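Local coordinates for protein lysozyme, putative (Bacillus anthracis, PDB 2WAG) that probably hydrolyses the glycan strands of bacterial cell-wall peptidoglycan as a family GH25 lysozyme, by a mechanism thought to retain the anomeric configuration, at residues E47-V52 with G82-E87; A72-S77 with S127-M132; K58-A63 with N92-K97. One frame throughout, in Å; residues are numbered along the deposited sequence.

Contact 1 (E47-V52 with G82-E87); sequences EGSAFV and GETQAE. With SO4 (sulfate ion), chain G.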
ATOM      1  N   GLU A  47       3.933 -18.944   2.772  1.00  8.68           N
ATOM      2  CA  GLU A  47       4.025 -18.056   3.915  1.00  8.79           C
ATOM      3  C   GLU A  47       4.086 -18.892   5.174  1.00  8.93           C
ATOM      4  O   GLU A  47       3.355 -19.881   5.303  1.00  9.68           O
ATOM      5  CB  GLU A  47       2.859 -17.042   3.965  1.00  9.29           C
ATOM      6  CG  GLU A  47       2.915 -16.120   5.185  1.00  8.80           C
ATOM      7  CD  GLU A  47       1.972 -14.935   5.112  1.00  8.89           C
ATOM      8  OE1 GLU A  47       1.258 -14.775   4.107  1.00  9.09           O
ATOM      9  OE2 GLU A  47       1.949 -14.171   6.096  1.00  9.46           O
ATOM     10  N   GLY A  48       4.958 -18.512   6.098  1.00  8.83           N
ATOM     11  CA  GLY A  48       5.072 -19.238   7.361  1.00  9.54           C
ATOM     12  C   GLY A  48       5.333 -20.716   7.178  1.00 10.57           C
ATOM     13  O   GLY A  48       5.986 -21.140   6.232  1.00 11.74           O
ATOM     14  N   SER A  49       4.839 -21.542   8.088  0.50 10.67           N
ATOM     15  CA  SER A  49       5.270 -22.932   8.027  0.50 10.75           C
ATOM     16  C   SER A  49       4.211 -23.836   7.380  0.50 11.35           C
ATOM     17  O   SER A  49       4.460 -25.020   7.245  0.50 11.68           O
ATOM     18  CB  SER A  49       5.785 -23.449   9.408  0.50  9.28           C
ATOM     19  OG  SER A  49       7.043 -22.875   9.810  0.50  9.78           O
ATOM     20  N   ALA A  50       3.079 -23.298   6.918  1.00 11.96           N
ATOM     21  CA  ALA A  50       2.078 -24.162   6.310  1.00 12.13           C
ATOM     22  C   ALA A  50       1.233 -23.569   5.177  1.00 11.96           C
ATOM     23  O   ALA A  50       0.488 -24.284   4.509  1.00 12.81           O
ATOM     24  CB  ALA A  50       1.167 -24.713   7.407  1.00 13.38           C
ATOM     25  N   PHE A  51       1.368 -22.271   4.912  1.00 11.71           N
ATOM     26  CA  PHE A  51       0.490 -21.635   3.949  1.00 11.16           C
ATOM     27  C   PHE A  51       1.060 -21.666   2.523  1.00 10.25           C
ATOM     28  O   PHE A  51       2.262 -21.465   2.324  1.00 10.22           O
ATOM     29  CB  PHE A  51       0.193 -20.187   4.377  1.00 12.28           C
ATOM     30  CG  PHE A  51      -0.706 -19.444   3.447  1.00 12.43           C
ATOM     31  CD1 PHE A  51      -2.091 -19.460   3.624  1.00 14.20           C
ATOM     32  CD2 PHE A  51      -0.177 -18.722   2.379  1.00 13.01           C
ATOM     33  CE1 PHE A  51      -2.927 -18.747   2.762  1.00 14.59           C
ATOM     34  CE2 PHE A  51      -1.008 -18.013   1.517  1.00 13.77           C
ATOM     35  CZ  PHE A  51      -2.373 -18.036   1.697  1.00 14.30           C
ATOM     36  N   VAL A  52       0.187 -21.905   1.546  1.00  9.79           N
ATOM     37  CA  VAL A  52       0.538 -21.895   0.125  1.00  9.71           C
ATOM     38  C   VAL A  52      -0.375 -20.912  -0.606  1.00  9.35           C
ATOM     39  O   VAL A  52      -1.607 -21.008  -0.519  1.00 10.48           O
ATOM     40  CB  VAL A  52       0.395 -23.295  -0.531  1.00  9.71           C
ATOM     41  CG1 VAL A  52       0.840 -23.262  -1.989  1.00 11.21           C
ATOM     42  CG2 VAL A  52       1.218 -24.340   0.245  1.00  9.50           C
ATOM     43  N   GLY A  82      12.626 -21.205  11.426  1.00 12.06           N
ATOM     44  CA  GLY A  82      13.207 -21.051  10.091  1.00 11.51           C
ATOM     45  C   GLY A  82      13.268 -22.379   9.370  1.00 11.25           C
ATOM     46  O   GLY A  82      13.031 -22.464   8.176  1.00 12.23           O
ATOM     47  N   GLU A  83      13.595 -23.449  10.095  1.00 11.97           N
ATOM     48  CA  GLU A  83      13.749 -24.731   9.433  1.00 12.99           C
ATOM     49  C   GLU A  83      12.443 -25.184   8.791  1.00 12.18           C
ATOM     50  O   GLU A  83      12.423 -25.663   7.671  1.00 12.66           O
ATOM     51  CB  GLU A  83      14.254 -25.797  10.430  1.00 14.54           C
ATOM     52  CG  GLU A  83      14.330 -27.178   9.794  1.00 19.24           C
ATOM     53  CD  GLU A  83      14.612 -28.285  10.791  1.00 24.84           C
ATOM     54  OE1 GLU A  83      13.914 -28.366  11.830  1.00 29.14           O
ATOM     55  OE2 GLU A  83      15.527 -29.081  10.509  1.00 28.69           O
ATOM     56  N   THR A  84      11.332 -25.027   9.515  1.00 11.42           N
ATOM     57  CA  THR A  84      10.033 -25.417   9.008  0.50 10.75           C
ATOM     58  C   THR A  84       9.576 -24.523   7.845  1.00 10.97           C
ATOM     59  O   THR A  84       8.983 -24.984   6.884  1.00 11.08           O
ATOM     60  CB  THR A  84       9.005 -25.437  10.147  0.50 10.21           C
ATOM     61  OG1 THR A  84       9.004 -24.175  10.828  0.50 13.00           O
ATOM     62  CG2 THR A  84       9.421 -26.470  11.130  0.50  7.44           C
ATOM     63  N   GLN A  85       9.886 -23.233   7.948  1.00 10.83           N
ATOM     64  CA  GLN A  85       9.560 -22.321   6.849  1.00 10.63           C
ATOM     65  C   GLN A  85      10.356 -22.661   5.585  1.00 10.13           C
ATOM     66  O   GLN A  85       9.798 -22.657   4.499  1.00 10.46           O
ATOM     67  CB  GLN A  85       9.794 -20.884   7.288  1.00  9.78           C
ATOM     68  CG  GLN A  85       8.812 -20.448   8.372  1.00 10.42           C
ATOM     69  CD  GLN A  85       8.861 -18.980   8.624  1.00  9.32           C
ATOM     70  OE1 GLN A  85       8.485 -18.182   7.762  1.00  9.60           O
ATOM     71  NE2 GLN A  85       9.346 -18.589   9.799  1.00  9.85           N
ATOM     72  N   ALA A  86      11.655 -22.978   5.735  1.00  9.90           N
ATOM     73  CA  ALA A  86      12.460 -23.382   4.582  1.00  9.90           C
ATOM     74  C   ALA A  86      11.920 -24.667   3.958  1.00  9.96           C
ATOM     75  O   ALA A  86      11.852 -24.809   2.739  1.00  9.96           O
ATOM     76  CB  ALA A  86      13.908 -23.591   4.991  1.00 10.72           C
ATOM     77  N   GLU A  87      11.561 -25.623   4.819  1.00 10.47           N
ATOM     78  CA  GLU A  87      11.020 -26.879   4.328  1.00 11.34           C
ATOM     79  C   GLU A  87       9.734 -26.660   3.545  1.00 11.39           C
ATOM     80  O   GLU A  87       9.478 -27.324   2.534  1.00 11.35           O
ATOM     81  CB  GLU A  87      10.770 -27.853   5.498  1.00 11.73           C
ATOM     82  CG  GLU A  87      12.065 -28.416   6.103  1.00 13.46           C
ATOM     83  CD  GLU A  87      11.908 -29.074   7.475  1.00 18.78           C
ATOM     84  OE1 GLU A  87      10.928 -28.819   8.212  1.00 18.88           O
ATOM     85  OE2 GLU A  87      12.822 -29.846   7.842  1.00 22.59           O
TER
HETATM   86  S   SO4 G1223       3.094 -19.563  11.158  1.00 13.82           S
HETATM   87  O1  SO4 G1223       2.523 -18.281  10.777  1.00 21.43           O
HETATM   88  O2  SO4 G1223       3.329 -20.615  10.176  1.00 21.63           O
HETATM   89  O3  SO4 G1223       2.686 -20.054  12.481  1.00 20.44           O
HETATM   90  O4  SO4 G1223       4.485 -19.130  11.433  1.00 20.26           O
HETATM   91  O   HOH W   1       7.043 -26.605   7.380  0.50  8.19           O
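The hydroxyls of Ser49 and Thr84 point at each other, Ser49 OG lying 2.6 Å from Thr84 OG1. They are probably hydrogen-bonded, but both side chains have a second conformer, and Ser49 OG also has Ser80 OG within bonding range. Thr84 OG1 is tucked between its own backbone N and carbonyl carbon (chi1 54°), where it reaches Ser49 as well as Lys81 O. A water donates to both backbones, at 3.0 Å to Ser49 O and 2.6 Å to Thr84 O. Gln85 runs alongside the turn: its CG packs 3.3 Å from Ser49 OG, and its extended chain brings OE1 to 3.6 Å from Gly48 CA. The amide is fixed at both ends, OE1 accepting from Ser77 N while NE2 bonds Ser80 O. Gly48 has a positive phi (55°), and the next amide, Ser49 N, donates a hydrogen bond to sulfate O2 at 2.7 Å and a nearly straight 170°. The turn leaves strand 40-47 and returns as strand 51-52, with Gly48 backbone hydrogen-bonded to Phe75 of strand 69-75, while helix 82-92 lies between it and helix 119-137, where Gln85 touches Met129.

Contact 2 (A72-S77 with S127-M132); sequences AYHFFS and SVMIEM. With SO4 (sulfate ion), chain G.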
ATOM      1  N   ALA A  72      10.563 -17.288  -7.095  1.00  7.80           N
ATOM      2  CA  ALA A  72       9.485 -17.386  -6.101  1.00  7.84           C
ATOM      3  C   ALA A  72       9.913 -16.752  -4.799  1.00  7.35           C
ATOM      4  O   ALA A  72      11.098 -16.737  -4.473  1.00  8.26           O
ATOM      5  CB  ALA A  72       9.123 -18.859  -5.867  1.00  9.17           C
ATOM      6  N   TYR A  73       8.943 -16.241  -4.044  1.00  7.14           N
ATOM      7  CA  TYR A  73       9.237 -15.721  -2.721  1.00  6.36           C
ATOM      8  C   TYR A  73       8.450 -16.401  -1.616  1.00  6.19           C
ATOM      9  O   TYR A  73       7.342 -16.918  -1.830  1.00  7.06           O
ATOM     10  CB  TYR A  73       9.107 -14.193  -2.643  1.00  6.82           C
ATOM     11  CG  TYR A  73       7.736 -13.552  -2.566  1.00  5.81           C
ATOM     12  CD1 TYR A  73       7.091 -13.368  -1.339  1.00  7.37           C
ATOM     13  CD2 TYR A  73       7.152 -13.006  -3.715  1.00  7.06           C
ATOM     14  CE1 TYR A  73       5.885 -12.668  -1.280  1.00  7.24           C
ATOM     15  CE2 TYR A  73       5.959 -12.284  -3.661  1.00  7.32           C
ATOM     16  CZ  TYR A  73       5.330 -12.135  -2.437  1.00  7.00           C
ATOM     17  OH  TYR A  73       4.146 -11.438  -2.316  1.00  8.62           O
ATOM     18  N   HIS A  74       9.057 -16.373  -0.431  1.00  6.48           N
ATOM     19  CA  HIS A  74       8.453 -16.829   0.799  1.00  6.68           C
ATOM     20  C   HIS A  74       8.161 -15.626   1.674  1.00  6.48           C
ATOM     21  O   HIS A  74       9.030 -14.787   1.885  1.00  7.17           O
ATOM     22  CB  HIS A  74       9.454 -17.684   1.578  1.00  7.02           C
ATOM     23  CG  HIS A  74       8.865 -18.248   2.827  1.00  7.37           C
ATOM     24  ND1 HIS A  74       9.081 -17.747   4.096  1.00 10.20           N
ATOM     25  CD2 HIS A  74       8.004 -19.274   2.966  1.00  5.81           C
ATOM     26  CE1 HIS A  74       8.374 -18.456   4.968  1.00  6.23           C
ATOM     27  NE2 HIS A  74       7.728 -19.398   4.306  1.00 10.60           N
ATOM     28  N   PHE A  75       6.938 -15.542   2.202  1.00  6.83           N
ATOM     29  CA  PHE A  75       6.619 -14.476   3.133  1.00  6.75           C
ATOM     30  C   PHE A  75       6.928 -14.964   4.560  1.00  6.97           C
ATOM     31  O   PHE A  75       6.292 -15.888   5.061  1.00  8.04           O
ATOM     32  CB  PHE A  75       5.168 -14.012   2.965  1.00  7.44           C
ATOM     33  CG  PHE A  75       4.887 -12.711   3.645  1.00  7.38           C
ATOM     34  CD1 PHE A  75       4.736 -11.530   2.908  1.00  8.65           C
ATOM     35  CD2 PHE A  75       4.814 -12.647   5.020  1.00  8.09           C
ATOM     36  CE1 PHE A  75       4.498 -10.320   3.566  1.00  9.44           C
ATOM     37  CE2 PHE A  75       4.580 -11.456   5.676  1.00  9.26           C
ATOM     38  CZ  PHE A  75       4.418 -10.286   4.946  1.00  9.34           C
ATOM     39  N   PHE A  76       7.930 -14.362   5.185  1.00  7.12           N
ATOM     40  CA  PHE A  76       8.432 -14.804   6.482  1.00  7.37           C
ATOM     41  C   PHE A  76       7.430 -14.623   7.617  1.00  7.48           C
ATOM     42  O   PHE A  76       6.728 -13.605   7.679  1.00  9.21           O
ATOM     43  CB  PHE A  76       9.711 -14.016   6.777  1.00  8.80           C
ATOM     44  CG  PHE A  76      10.472 -14.468   8.000  1.00  8.46           C
ATOM     45  CD1 PHE A  76      11.171 -15.668   8.015  1.00 10.40           C
ATOM     46  CD2 PHE A  76      10.514 -13.652   9.127  1.00 10.55           C
ATOM     47  CE1 PHE A  76      11.888 -16.061   9.181  1.00 11.21           C
ATOM     48  CE2 PHE A  76      11.248 -14.015  10.252  1.00 12.83           C
ATOM     49  CZ  PHE A  76      11.917 -15.213  10.280  1.00 11.44           C
ATOM     50  N   SER A  77       7.379 -15.609   8.508  1.00  7.72           N
ATOM     51  CA  SER A  77       6.619 -15.529   9.741  1.00  8.26           C
ATOM     52  C   SER A  77       7.559 -15.353  10.924  1.00  8.42           C
ATOM     53  O   SER A  77       8.595 -16.017  11.017  1.00  9.17           O
ATOM     54  CB  SER A  77       5.809 -16.802   9.944  1.00  8.47           C
ATOM     55  OG  SER A  77       5.247 -16.781  11.248  1.00  9.99           O
ATOM     56  N   SER A 127      18.455 -16.979   9.530  1.00  8.95           N
ATOM     57  CA  SER A 127      19.735 -17.563   9.115  1.00  8.97           C
ATOM     58  C   SER A 127      19.617 -19.036   8.768  1.00  9.36           C
ATOM     59  O   SER A 127      20.255 -19.512   7.826  1.00  9.49           O
ATOM     60  CB  SER A 127      20.780 -17.373  10.206  1.00  9.50           C
ATOM     61  OG  SER A 127      21.068 -16.008  10.409  1.00 10.38           O
ATOM     62  N   VAL A 128      18.797 -19.771   9.525  1.00  9.24           N
ATOM     63  CA  VAL A 128      18.532 -21.155   9.172  1.00 10.24           C
ATOM     64  C   VAL A 128      17.859 -21.250   7.790  1.00  9.42           C
ATOM     65  O   VAL A 128      18.227 -22.077   6.955  1.00 10.17           O
ATOM     66  CB  VAL A 128      17.676 -21.864  10.233  1.00 10.65           C
ATOM     67  CG1 VAL A 128      17.194 -23.204   9.706  1.00 13.54           C
ATOM     68  CG2 VAL A 128      18.464 -22.001  11.543  1.00 12.47           C
ATOM     69  N   MET A 129      16.856 -20.399   7.545  1.00  9.47           N
ATOM     70  CA  MET A 129      16.185 -20.417   6.248  1.00  9.79           C
ATOM     71  C   MET A 129      17.163 -20.162   5.105  1.00  9.17           C
ATOM     72  O   MET A 129      17.136 -20.860   4.089  1.00  9.54           O
ATOM     73  CB  MET A 129      15.126 -19.330   6.175  1.00 11.23           C
ATOM     74  CG  MET A 129      13.888 -19.611   6.927  1.00 12.58           C
ATOM     75  SD  MET A 129      12.494 -18.636   6.298  1.00 16.21           S
ATOM     76  CE  MET A 129      12.277 -19.280   4.775  1.00 10.32           C
ATOM     77  N   ILE A 130      17.976 -19.118   5.254  1.00  8.69           N
ATOM     78  CA  ILE A 130      18.938 -18.771   4.217  1.00  9.22           C
ATOM     79  C   ILE A 130      19.873 -19.960   3.950  1.00  9.43           C
ATOM     80  O   ILE A 130      20.106 -20.332   2.790  1.00 10.01           O
ATOM     81  CB  ILE A 130      19.729 -17.541   4.622  1.00  8.65           C
ATOM     82  CG1 ILE A 130      18.835 -16.304   4.668  1.00  9.52           C
ATOM     83  CG2 ILE A 130      20.930 -17.327   3.655  1.00  9.56           C
ATOM     84  CD1 ILE A 130      19.398 -15.192   5.512  1.00 10.77           C
ATOM     85  N   GLU A 131      20.414 -20.560   5.017  1.00  9.42           N
ATOM     86  CA  GLU A 131      21.331 -21.679   4.844  1.00 10.04           C
ATOM     87  C   GLU A 131      20.669 -22.812   4.058  1.00  9.49           C
ATOM     88  O   GLU A 131      21.244 -23.385   3.124  1.00 10.59           O
ATOM     89  CB  GLU A 131      21.793 -22.185   6.210  1.00 10.70           C
ATOM     90  CG  GLU A 131      22.831 -23.311   6.075  1.00 13.23           C
ATOM     91  CD  GLU A 131      23.276 -23.849   7.394  1.00 17.26           C
ATOM     92  OE1 GLU A 131      23.821 -23.085   8.218  1.00 17.91           O
ATOM     93  OE2 GLU A 131      23.125 -25.070   7.587  1.00 23.10           O
ATOM     94  N   MET A 132      19.439 -23.141   4.428  1.00  9.17           N
ATOM     95  CA  MET A 132      18.763 -24.253   3.782  1.00  9.68           C
ATOM     96  C   MET A 132      18.390 -23.962   2.330  1.00  9.41           C
ATOM     97  O   MET A 132      18.514 -24.841   1.460  1.00 10.57           O
ATOM     98  CB  MET A 132      17.519 -24.661   4.584  1.00 10.16           C
ATOM     99  CG  MET A 132      17.890 -25.205   5.967  1.00 11.81           C
ATOM    100  SD  MET A 132      16.462 -25.642   6.958  1.00 14.84           S
ATOM    101  CE  MET A 132      15.752 -26.967   6.000  1.00 17.24           C
TER
HETATM  102  S   SO4 G1223       3.094 -19.563  11.158  1.00 13.82           S
HETATM  103  O1  SO4 G1223       2.523 -18.281  10.777  1.00 21.43           O
HETATM  104  O2  SO4 G1223       3.329 -20.615  10.176  1.00 21.63           O
HETATM  105  O3  SO4 G1223       2.686 -20.054  12.481  1.00 20.44           O
HETATM  106  O4  SO4 G1223       4.485 -19.130  11.433  1.00 20.26           O
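Two aromatic rings receive the end of Met129 in different ways. The methyl CE sits over one face of the His74 imidazole, 4.0 Å from the ring centroid and 30° off the ring normal, a CH-pi contact in which CE comes nearest to ND1, at 3.6 Å. Phe76 offers its edge instead: Met129 SD lies in the plane of the phenyl ring, 3.7 Å from CD1 and a little farther from CE1. This is an edge-on Met-aromatic contact, whereas the same sulfur lies oblique to the His74 ring.

The thioether chain is bent at its last torsion (chi3 67°), which lets the sulfur stop beside Phe76 while the methyl turns onto the histidine. His74 and Met129 cross at about a right angle, and all three residues are buried. His74 CG is anti to its backbone N (chi1 -177°), carrying the imidazole off strand 69-75 into the layer of helices, where Gln85 and Phe89 of helix 82-92 also pack against it. Met129 reaches back from helix 119-137 to touch Ile104 of the neighbouring strand 103-106. Beyond the strand end, Ser77 OG lies very close to O4 of a sulfate, probably from the crystallisation liquor, which Ser80 OG also binds.

No hydrogen bond joins the two segments; the contact rests on dispersion and on the polarisable sulfur. The two nitrogens of His74 have very different surroundings. NE2 bonds the carbonyl oxygen of Gly48, which requires a hydrogen on NE2 and fixes the rotation of the ring. ND1, beside the methionine methyl, is buried with no partner in the model, consistent with a neutral ring carrying its hydrogen on NE2.

Contact 3 (K58-A63 with N92-K97); sequences KNWTNA and NVPKYK
Trp60 of helix 56-64 meets the chain just after helix 82-92, chiefly at Val93 and Pro94. At the start of the segment, Asn92 still belongs to the last turn of the helix: its ND2 bonds Gln88 O, and its side chain leans on Thr46 of strand 40-47.

Val93 is the first residue to leave helical geometry. Its CG1 approaches the far corner of the indole, 4.4 Å from Trp60 CH2, a loose apolar contact. The valine is buried, since it also packs against Phe56, Ala45 and Ala72, and its carbonyl oxygen accepts a hydrogen bond from Tyr137 OH.

Pro94 makes the closer approach. Its CD stands 3.7 Å above one face of the indole, displaced toward the rim, while CG comes to 3.5 Å from Trp60 NE1 and 4.0 Å from CE2. The two side chains slide past each other in opposite directions. With chi1 at -179°, Trp60 extends away from its backbone N and toward this loop; its ring also meets that of Phe56, with the planes at about 35°. Pro94 is exposed, and its side chain is about 4 Å from a polyethylene glycol molecule, probably from the crystallisation liquor.

Farther along, the CB of Tyr96 points toward helix 56-64, and its side chain touches Asn64 at the end of that helix. The segment closes at Lys97, whose carbonyl oxygen accepts a hydrogen bond from Lys139 NZ.

The arrangement is plain packing on the outside of the TIM-barrel-like fold of family 25 hydrolases. Trp60, which also touches Val70, and Val93 join helix 56-64 to the loop after helix 82-92, over strands 40-47 and 69-75 of the barrel sheet.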
ATOM      1  N   LYS A  58      -0.281 -22.011 -10.608  1.00 12.09           N
ATOM      2  CA  LYS A  58      -0.723 -21.472 -11.895  1.00 13.04           C
ATOM      3  C   LYS A  58       0.232 -20.380 -12.387  1.00 12.02           C
ATOM      4  O   LYS A  58       0.631 -20.365 -13.558  1.00 12.34           O
ATOM      5  CB  LYS A  58      -2.163 -20.947 -11.774  1.00 15.69           C
ATOM      6  CG  LYS A  58      -2.651 -20.090 -12.942  1.00 19.48           C
ATOM      7  CD  LYS A  58      -4.106 -19.634 -12.772  1.00 25.30           C
ATOM      8  CE  LYS A  58      -4.268 -18.602 -11.664  1.00 28.12           C
ATOM      9  NZ  LYS A  58      -5.439 -17.712 -11.943  1.00 31.70           N
ATOM     10  N   ASN A  59       0.598 -19.456 -11.493  1.00 10.74           N
ATOM     11  CA  ASN A  59       1.495 -18.381 -11.891  1.00 10.31           C
ATOM     12  C   ASN A  59       2.866 -18.911 -12.286  1.00  9.57           C
ATOM     13  O   ASN A  59       3.465 -18.459 -13.264  1.00 10.23           O
ATOM     14  CB  ASN A  59       1.647 -17.353 -10.780  1.00 10.30           C
ATOM     15  CG  ASN A  59       0.479 -16.378 -10.713  1.00  9.84           C
ATOM     16  OD1 ASN A  59      -0.132 -16.051 -11.737  1.00 11.66           O
ATOM     17  ND2 ASN A  59       0.175 -15.900  -9.508  1.00  9.97           N
ATOM     18  N   TRP A  60       3.379 -19.865 -11.512  1.00 10.63           N
ATOM     19  CA  TRP A  60       4.687 -20.421 -11.832  1.00 10.79           C
ATOM     20  C   TRP A  60       4.680 -21.062 -13.214  1.00 11.76           C
ATOM     21  O   TRP A  60       5.557 -20.806 -14.038  1.00 12.15           O
ATOM     22  CB  TRP A  60       5.069 -21.448 -10.767  1.00 11.12           C
ATOM     23  CG  TRP A  60       6.405 -22.094 -10.965  1.00 11.16           C
ATOM     24  CD1 TRP A  60       6.643 -23.325 -11.496  1.00 13.59           C
ATOM     25  CD2 TRP A  60       7.683 -21.559 -10.597  1.00 11.94           C
ATOM     26  NE1 TRP A  60       7.987 -23.587 -11.499  1.00 14.21           N
ATOM     27  CE2 TRP A  60       8.654 -22.526 -10.943  1.00 12.86           C
ATOM     28  CE3 TRP A  60       8.103 -20.356 -10.019  1.00 13.38           C
ATOM     29  CZ2 TRP A  60      10.024 -22.326 -10.737  1.00 15.80           C
ATOM     30  CZ3 TRP A  60       9.466 -20.156  -9.803  1.00 14.72           C
ATOM     31  CH2 TRP A  60      10.412 -21.137 -10.163  1.00 16.53           C
ATOM     32  N   THR A  61       3.671 -21.877 -13.473  1.00 12.32           N
ATOM     33  CA  THR A  61       3.591 -22.548 -14.764  1.00 13.98           C
ATOM     34  C   THR A  61       3.469 -21.511 -15.884  1.00 13.33           C
ATOM     35  O   THR A  61       4.190 -21.560 -16.882  1.00 13.79           O
ATOM     36  CB  THR A  61       2.384 -23.477 -14.802  1.00 14.57           C
ATOM     37  OG1 THR A  61       2.560 -24.501 -13.812  1.00 17.01           O
ATOM     38  CG2 THR A  61       2.239 -24.101 -16.188  1.00 16.63           C
ATOM     39  N   ASN A  62       2.565 -20.555 -15.727  1.00 12.59           N
ATOM     40  CA  ASN A  62       2.297 -19.644 -16.843  1.00 12.75           C
ATOM     41  C   ASN A  62       3.447 -18.675 -17.065  1.00 11.95           C
ATOM     42  O   ASN A  62       3.818 -18.386 -18.214  1.00 12.70           O
ATOM     43  CB  ASN A  62       0.991 -18.882 -16.637  1.00 13.25           C
ATOM     44  CG  ASN A  62      -0.229 -19.791 -16.726  1.00 14.99           C
ATOM     45  OD1 ASN A  62      -0.134 -20.903 -17.250  1.00 18.45           O
ATOM     46  ND2 ASN A  62      -1.374 -19.327 -16.224  1.00 17.26           N
ATOM     47  N   ALA A  63       4.043 -18.173 -15.983  1.00 11.19           N
ATOM     48  CA  ALA A  63       5.132 -17.224 -16.165  1.00 11.03           C
ATOM     49  C   ALA A  63       6.328 -17.905 -16.819  1.00 11.23           C
ATOM     50  O   ALA A  63       7.016 -17.328 -17.644  1.00 11.55           O
ATOM     51  CB  ALA A  63       5.525 -16.592 -14.831  1.00 10.80           C
ATOM     52  N   ASN A  92       7.328 -26.712  -2.092  1.00 10.28           N
ATOM     53  CA  ASN A  92       6.448 -26.096  -3.066  1.00 10.37           C
ATOM     54  C   ASN A  92       7.142 -25.591  -4.318  1.00 10.40           C
ATOM     55  O   ASN A  92       6.529 -25.537  -5.370  1.00 11.75           O
ATOM     56  CB  ASN A  92       5.704 -24.925  -2.408  1.00  9.50           C
ATOM     57  CG  ASN A  92       4.515 -25.410  -1.597  1.00  8.81           C
ATOM     58  OD1 ASN A  92       3.437 -25.603  -2.152  1.00 11.02           O
ATOM     59  ND2 ASN A  92       4.715 -25.671  -0.301  1.00  9.49           N
ATOM     60  N   VAL A  93       8.406 -25.203  -4.207  1.00 10.24           N
ATOM     61  CA  VAL A  93       9.075 -24.511  -5.317  1.00 11.32           C
ATOM     62  C   VAL A  93      10.137 -25.422  -5.946  1.00 12.25           C
ATOM     63  O   VAL A  93      11.121 -25.768  -5.299  1.00 12.64           O
ATOM     64  CB  VAL A  93       9.720 -23.197  -4.817  1.00  9.90           C
ATOM     65  CG1 VAL A  93      10.449 -22.476  -5.963  1.00 11.63           C
ATOM     66  CG2 VAL A  93       8.642 -22.293  -4.191  1.00 10.37           C
ATOM     67  N   PRO A  94       9.925 -25.824  -7.200  1.00 14.00           N
ATOM     68  CA  PRO A  94      10.891 -26.753  -7.790  1.00 14.89           C
ATOM     69  C   PRO A  94      12.238 -26.107  -8.048  1.00 15.04           C
ATOM     70  O   PRO A  94      12.336 -24.891  -8.234  1.00 15.23           O
ATOM     71  CB  PRO A  94      10.240 -27.167  -9.110  1.00 16.37           C
ATOM     72  CG  PRO A  94       9.251 -26.139  -9.420  1.00 16.51           C
ATOM     73  CD  PRO A  94       8.850 -25.439  -8.126  1.00 14.32           C
ATOM     74  N   LYS A  95      13.277 -26.925  -8.068  0.50 14.83           N
ATOM     75  CA  LYS A  95      14.607 -26.478  -8.407  0.50 15.08           C
ATOM     76  C   LYS A  95      14.706 -26.366  -9.920  0.50 14.85           C
ATOM     77  O   LYS A  95      14.309 -27.230 -10.613  0.50 15.42           O
ATOM     78  CB  LYS A  95      15.602 -27.516  -7.899  0.50 15.49           C
ATOM     79  CG  LYS A  95      16.962 -27.115  -7.909  0.50 16.87           C
ATOM     80  CD  LYS A  95      17.868 -28.161  -7.232  0.50 19.89           C
ATOM     81  CE  LYS A  95      19.305 -27.657  -7.277  0.50 21.21           C
ATOM     82  NZ  LYS A  95      20.172 -28.726  -6.799  0.50 23.58           N
ATOM     83  N   TYR A  96      15.278 -25.300 -10.388  0.50 14.22           N
ATOM     84  CA  TYR A  96      15.350 -25.021 -11.820  0.50 15.11           C
ATOM     85  C   TYR A  96      16.561 -24.122 -12.072  0.50 15.11           C
ATOM     86  O   TYR A  96      16.595 -22.990 -11.591  0.50 14.43           O
ATOM     87  CB  TYR A  96      14.049 -24.353 -12.307  0.50 15.44           C
ATOM     88  CG  TYR A  96      14.033 -24.063 -13.802  0.50 16.96           C
ATOM     89  CD1 TYR A  96      14.455 -25.019 -14.717  0.50 19.00           C
ATOM     90  CD2 TYR A  96      13.584 -22.839 -14.294  0.50 18.33           C
ATOM     91  CE1 TYR A  96      14.448 -24.764 -16.075  0.50 20.45           C
ATOM     92  CE2 TYR A  96      13.570 -22.577 -15.658  0.50 19.28           C
ATOM     93  CZ  TYR A  96      14.009 -23.545 -16.539  0.50 20.35           C
ATOM     94  OH  TYR A  96      14.011 -23.305 -17.897  0.50 21.91           O
ATOM     95  N   LYS A  97      17.561 -24.617 -12.808  1.00 15.88           N
ATOM     96  CA  LYS A  97      18.812 -23.904 -12.956  1.00 16.46           C
ATOM     97  C   LYS A  97      18.628 -22.478 -13.464  1.00 15.70           C
ATOM     98  O   LYS A  97      19.354 -21.576 -13.059  1.00 15.53           O
ATOM     99  CB  LYS A  97      19.748 -24.674 -13.890  1.00 17.28           C
ATOM    100  CG  LYS A  97      21.150 -24.103 -13.937  1.00 20.28           C
ATOM    101  CD  LYS A  97      22.116 -25.056 -14.654  1.00 23.97           C
TER

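How the contacts relate
Along the chain the six segments run 47-52, 58-63, 72-77, 82-87, 92-97 and 127-132, and every pair of contacts interleaves. Contacts 1 and 2 are close neighbours, their centres about 8 Å apart, and share a sulfate as well as the packing of Gly82 O on Met129 CG. Contact 3 lies about 17 Å, centre to centre, from each of them; Val93 CG2 touches Ala72 CB at 3.9 Å, and Asn92 meets Val52. Strand 69-75 and helix 82-92 tie the set together: the start of the strand and the end of the helix adjoin contact 3, their other ends contacts 1 and 2. The contacts thus join neighbouring beta-alpha units near either end of this strand and helix.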